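Local coordinates for putative alpha-L-fucosidase (PDB 3GZA), which probably hydrolyses alpha-L-fucosides, as a member of glycoside hydrolase family 29, at residues 341-346 with 368-373. Sequence-based numbering, arbitrary orientation.
Sequences NRRFSS and VNYCII
Phe-344, on helix 327-344, drives the edge of its ring into one face of Tyr-370 on strand 366-375. This is a T-shaped pair, with centroids 5.3 Å apart and planes at 77°. The touch is made by the far corner of the phenyl: Phe-344 CE1 lies 3.6 Å from Tyr-370 CD1 and Phe-344 CZ 3.7 Å from Tyr-370 CE1. Two residues along the strand, Ile-372 sends up its extended CG1 branch (chi2 -178°), whose CD1 methyl ends 3.9 Å from Phe-344 CD1. On the helix side, Arg-343 CB sits over the centre of one phenyl face. With an alanine here instead of Phe-344, the face of Tyr-370 and the Ile-372 methyl would probably lose their apolar partner, leaving a gap between helix and sheet. The polar margin is looser: Arg-343 NH1 comes 3.5 Å from Tyr-370 OH, and Glu-304 OE2 forms a salt bridge with the former and a hydrogen bond with the latter, while Arg-343 NE forms a salt bridge with Glu-339. Away from the packed rings, the exposed Ser-345 turns its OG back to Asn-341 O. The arrangement is a helix packed on a beta-sheet, where helix 327-344 meets the F5/8 type C-like beta-sandwich beside the probable TIM barrel.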
ATOM      1  N   ASN A 341       4.767 -45.101  -8.118  1.00 25.48           N
ATOM      2  CA  ASN A 341       5.869 -46.041  -7.929  1.00 26.25           C
ATOM      3  C   ASN A 341       5.441 -47.487  -8.060  1.00 26.29           C
ATOM      4  O   ASN A 341       6.145 -48.293  -8.692  1.00 26.58           O
ATOM      5  CB  ASN A 341       6.557 -45.801  -6.604  1.00 26.83           C
ATOM      6  CG  ASN A 341       7.384 -44.521  -6.606  1.00 32.59           C
ATOM      7  OD1 ASN A 341       7.828 -44.060  -7.673  1.00 39.02           O
ATOM      8  ND2 ASN A 341       7.625 -43.959  -5.420  1.00 38.07           N
ATOM      9  N   ARG A 342       4.292 -47.824  -7.480  1.00 25.48           N
ATOM     10  CA  ARG A 342       3.802 -49.190  -7.592  1.00 26.04           C
ATOM     11  C   ARG A 342       3.617 -49.631  -9.055  1.00 26.30           C
ATOM     12  O   ARG A 342       3.980 -50.765  -9.439  1.00 26.98           O
ATOM     13  CB  ARG A 342       2.479 -49.353  -6.864  1.00 26.98           C
ATOM     14  CG  ARG A 342       2.130 -50.810  -6.651  1.00 27.81           C
ATOM     15  CD  ARG A 342       0.739 -50.975  -6.073  1.00 28.51           C
ATOM     16  NE  ARG A 342      -0.290 -50.619  -7.046  1.00 28.34           N
ATOM     17  CZ  ARG A 342      -0.734 -51.403  -8.022  1.00 32.29           C
ATOM     18  NH1 ARG A 342      -0.302 -52.653  -8.166  1.00 32.11           N
ATOM     19  NH2 ARG A 342      -1.658 -50.937  -8.857  1.00 32.10           N
ATOM     20  N   ARG A 343       3.056 -48.748  -9.873  1.00 26.17           N
ATOM     21  CA  ARG A 343       2.790 -49.106 -11.256  1.00 26.34           C
ATOM     22  C   ARG A 343       4.025 -49.097 -12.139  1.00 27.19           C
ATOM     23  O   ARG A 343       4.235 -50.051 -12.910  1.00 27.76           O
ATOM     24  CB  ARG A 343       1.777 -48.155 -11.893  1.00 26.54           C
ATOM     25  CG  ARG A 343       0.449 -48.150 -11.205  1.00 25.92           C
ATOM     26  CD  ARG A 343      -0.548 -47.344 -11.979  1.00 26.74           C
ATOM     27  NE  ARG A 343      -1.819 -47.272 -11.273  1.00 24.37           N
ATOM     28  CZ  ARG A 343      -2.912 -46.709 -11.769  1.00 28.59           C
ATOM     29  NH1 ARG A 343      -2.913 -46.175 -12.967  1.00 29.81           N
ATOM     30  NH2 ARG A 343      -4.023 -46.685 -11.049  1.00 31.49           N
ATOM     31  N   PHE A 344       4.865 -48.076 -11.985  1.00 27.05           N
ATOM     32  CA  PHE A 344       5.878 -47.828 -12.968  1.00 28.17           C
ATOM     33  C   PHE A 344       7.330 -47.839 -12.533  1.00 29.59           C
ATOM     34  O   PHE A 344       8.177 -47.643 -13.378  1.00 29.52           O
ATOM     35  CB  PHE A 344       5.569 -46.494 -13.680  1.00 28.81           C
ATOM     36  CG  PHE A 344       4.164 -46.398 -14.235  1.00 27.83           C
ATOM     37  CD1 PHE A 344       3.716 -47.322 -15.158  1.00 27.85           C
ATOM     38  CD2 PHE A 344       3.309 -45.379 -13.846  1.00 26.95           C
ATOM     39  CE1 PHE A 344       2.418 -47.238 -15.680  1.00 26.62           C
ATOM     40  CE2 PHE A 344       2.035 -45.295 -14.342  1.00 27.27           C
ATOM     41  CZ  PHE A 344       1.597 -46.232 -15.271  1.00 27.42           C
ATOM     42  N   SER A 345       7.658 -48.125 -11.278  1.00 30.16           N
ATOM     43  CA  SER A 345       9.064 -48.033 -10.895  1.00 32.02           C
ATOM     44  C   SER A 345       9.895 -49.232 -11.300  1.00 32.10           C
ATOM     45  O   SER A 345      11.097 -49.089 -11.572  1.00 34.08           O
ATOM     46  CB  SER A 345       9.231 -47.778  -9.402  1.00 31.69           C
ATOM     47  OG  SER A 345       8.866 -48.914  -8.661  1.00 35.82           O
ATOM     48  N   SER A 346       9.256 -50.391 -11.412  1.00 31.90           N
ATOM     49  CA  SER A 346       9.965 -51.617 -11.723  0.50 31.56           C
ATOM     50  C   SER A 346       9.340 -52.352 -12.902  1.00 30.90           C
ATOM     51  O   SER A 346       8.403 -53.094 -12.743  1.00 30.79           O
ATOM     52  CB  SER A 346      10.013 -52.487 -10.472  0.50 31.93           C
ATOM     53  OG  SER A 346      10.659 -51.770  -9.418  0.50 33.21           O
ATOM     54  N   VAL A 368       1.069 -58.658 -19.838  1.00 27.02           N
ATOM     55  CA  VAL A 368       1.568 -57.295 -20.071  0.50 25.47           C
ATOM     56  C   VAL A 368       0.371 -56.425 -20.430  1.00 26.14           C
ATOM     57  O   VAL A 368      -0.467 -56.854 -21.209  1.00 26.34           O
ATOM     58  CB  VAL A 368       2.580 -57.223 -21.238  0.50 25.78           C
ATOM     59  CG1 VAL A 368       3.162 -55.809 -21.355  0.50 20.09           C
ATOM     60  CG2 VAL A 368       3.692 -58.219 -21.055  0.50 25.48           C
ATOM     61  N   ASN A 369       0.277 -55.220 -19.854  1.00 26.37           N
ATOM     62  CA  ASN A 369      -0.822 -54.295 -20.214  1.00 26.06           C
ATOM     63  C   ASN A 369      -0.432 -52.822 -20.311  1.00 27.00           C
ATOM     64  O   ASN A 369      -1.285 -51.954 -20.567  1.00 26.25           O
ATOM     65  CB  ASN A 369      -2.026 -54.462 -19.280  1.00 26.40           C
ATOM     66  CG  ASN A 369      -1.765 -53.968 -17.897  1.00 27.55           C
ATOM     67  OD1 ASN A 369      -0.686 -54.165 -17.359  1.00 29.74           O
ATOM     68  ND2 ASN A 369      -2.763 -53.326 -17.295  1.00 27.25           N
ATOM     69  N   TYR A 370       0.845 -52.529 -20.087  1.00 26.18           N
ATOM     70  CA  TYR A 370       1.331 -51.168 -20.179  1.00 26.00           C
ATOM     71  C   TYR A 370       2.724 -51.144 -20.733  1.00 25.89           C
ATOM     72  O   TYR A 370       3.490 -52.083 -20.609  1.00 25.64           O
ATOM     73  CB  TYR A 370       1.502 -50.513 -18.806  1.00 25.92           C
ATOM     74  CG  TYR A 370       0.362 -49.856 -18.105  1.00 23.87           C
ATOM     75  CD1 TYR A 370       0.140 -48.507 -18.233  1.00 25.74           C
ATOM     76  CD2 TYR A 370      -0.424 -50.561 -17.212  1.00 26.91           C
ATOM     77  CE1 TYR A 370      -0.864 -47.879 -17.550  1.00 24.11           C
ATOM     78  CE2 TYR A 370      -1.437 -49.933 -16.506  1.00 25.08           C
ATOM     79  CZ  TYR A 370      -1.652 -48.597 -16.677  1.00 26.87           C
ATOM     80  OH  TYR A 370      -2.625 -47.939 -15.954  1.00 26.08           O
ATOM     81  N   CYS A 371       3.027 -50.048 -21.414  1.00 25.00           N
ATOM     82  CA  CYS A 371       4.360 -49.776 -21.936  0.50 24.14           C
ATOM     83  C   CYS A 371       4.668 -48.316 -21.705  1.00 24.89           C
ATOM     84  O   CYS A 371       3.754 -47.495 -21.678  1.00 24.77           O
ATOM     85  CB  CYS A 371       4.443 -50.020 -23.440  0.50 24.43           C
ATOM     86  SG  CYS A 371       4.414 -51.712 -23.952  0.50 20.83           S
ATOM     87  N   ILE A 372       5.947 -47.990 -21.565  1.00 24.96           N
ATOM     88  CA  ILE A 372       6.395 -46.617 -21.475  1.00 25.18           C
ATOM     89  C   ILE A 372       7.430 -46.478 -22.570  1.00 25.25           C
ATOM     90  O   ILE A 372       8.196 -47.408 -22.796  1.00 25.36           O
ATOM     91  CB  ILE A 372       6.971 -46.280 -20.082  1.00 25.11           C
ATOM     92  CG1 ILE A 372       5.810 -46.178 -19.080  1.00 25.82           C
ATOM     93  CG2 ILE A 372       7.819 -45.002 -20.095  1.00 26.86           C
ATOM     94  CD1 ILE A 372       6.229 -45.805 -17.697  1.00 25.83           C
ATOM     95  N   ILE A 373       7.380 -45.348 -23.282  1.00 24.57           N
ATOM     96  CA  ILE A 373       8.368 -45.029 -24.314  1.00 24.45           C
ATOM     97  C   ILE A 373       8.844 -43.630 -24.010  1.00 24.87           C
ATOM     98  O   ILE A 373       8.038 -42.770 -23.670  1.00 24.00           O
ATOM     99  CB  ILE A 373       7.781 -44.992 -25.722  1.00 24.13           C
ATOM    100  CG1 ILE A 373       6.795 -46.141 -25.953  1.00 25.88           C
ATOM    101  CG2 ILE A 373       8.941 -44.951 -26.801  1.00 23.56           C
ATOM    102  CD1 ILE A 373       5.950 -45.974 -27.229  1.00 29.93           C
TER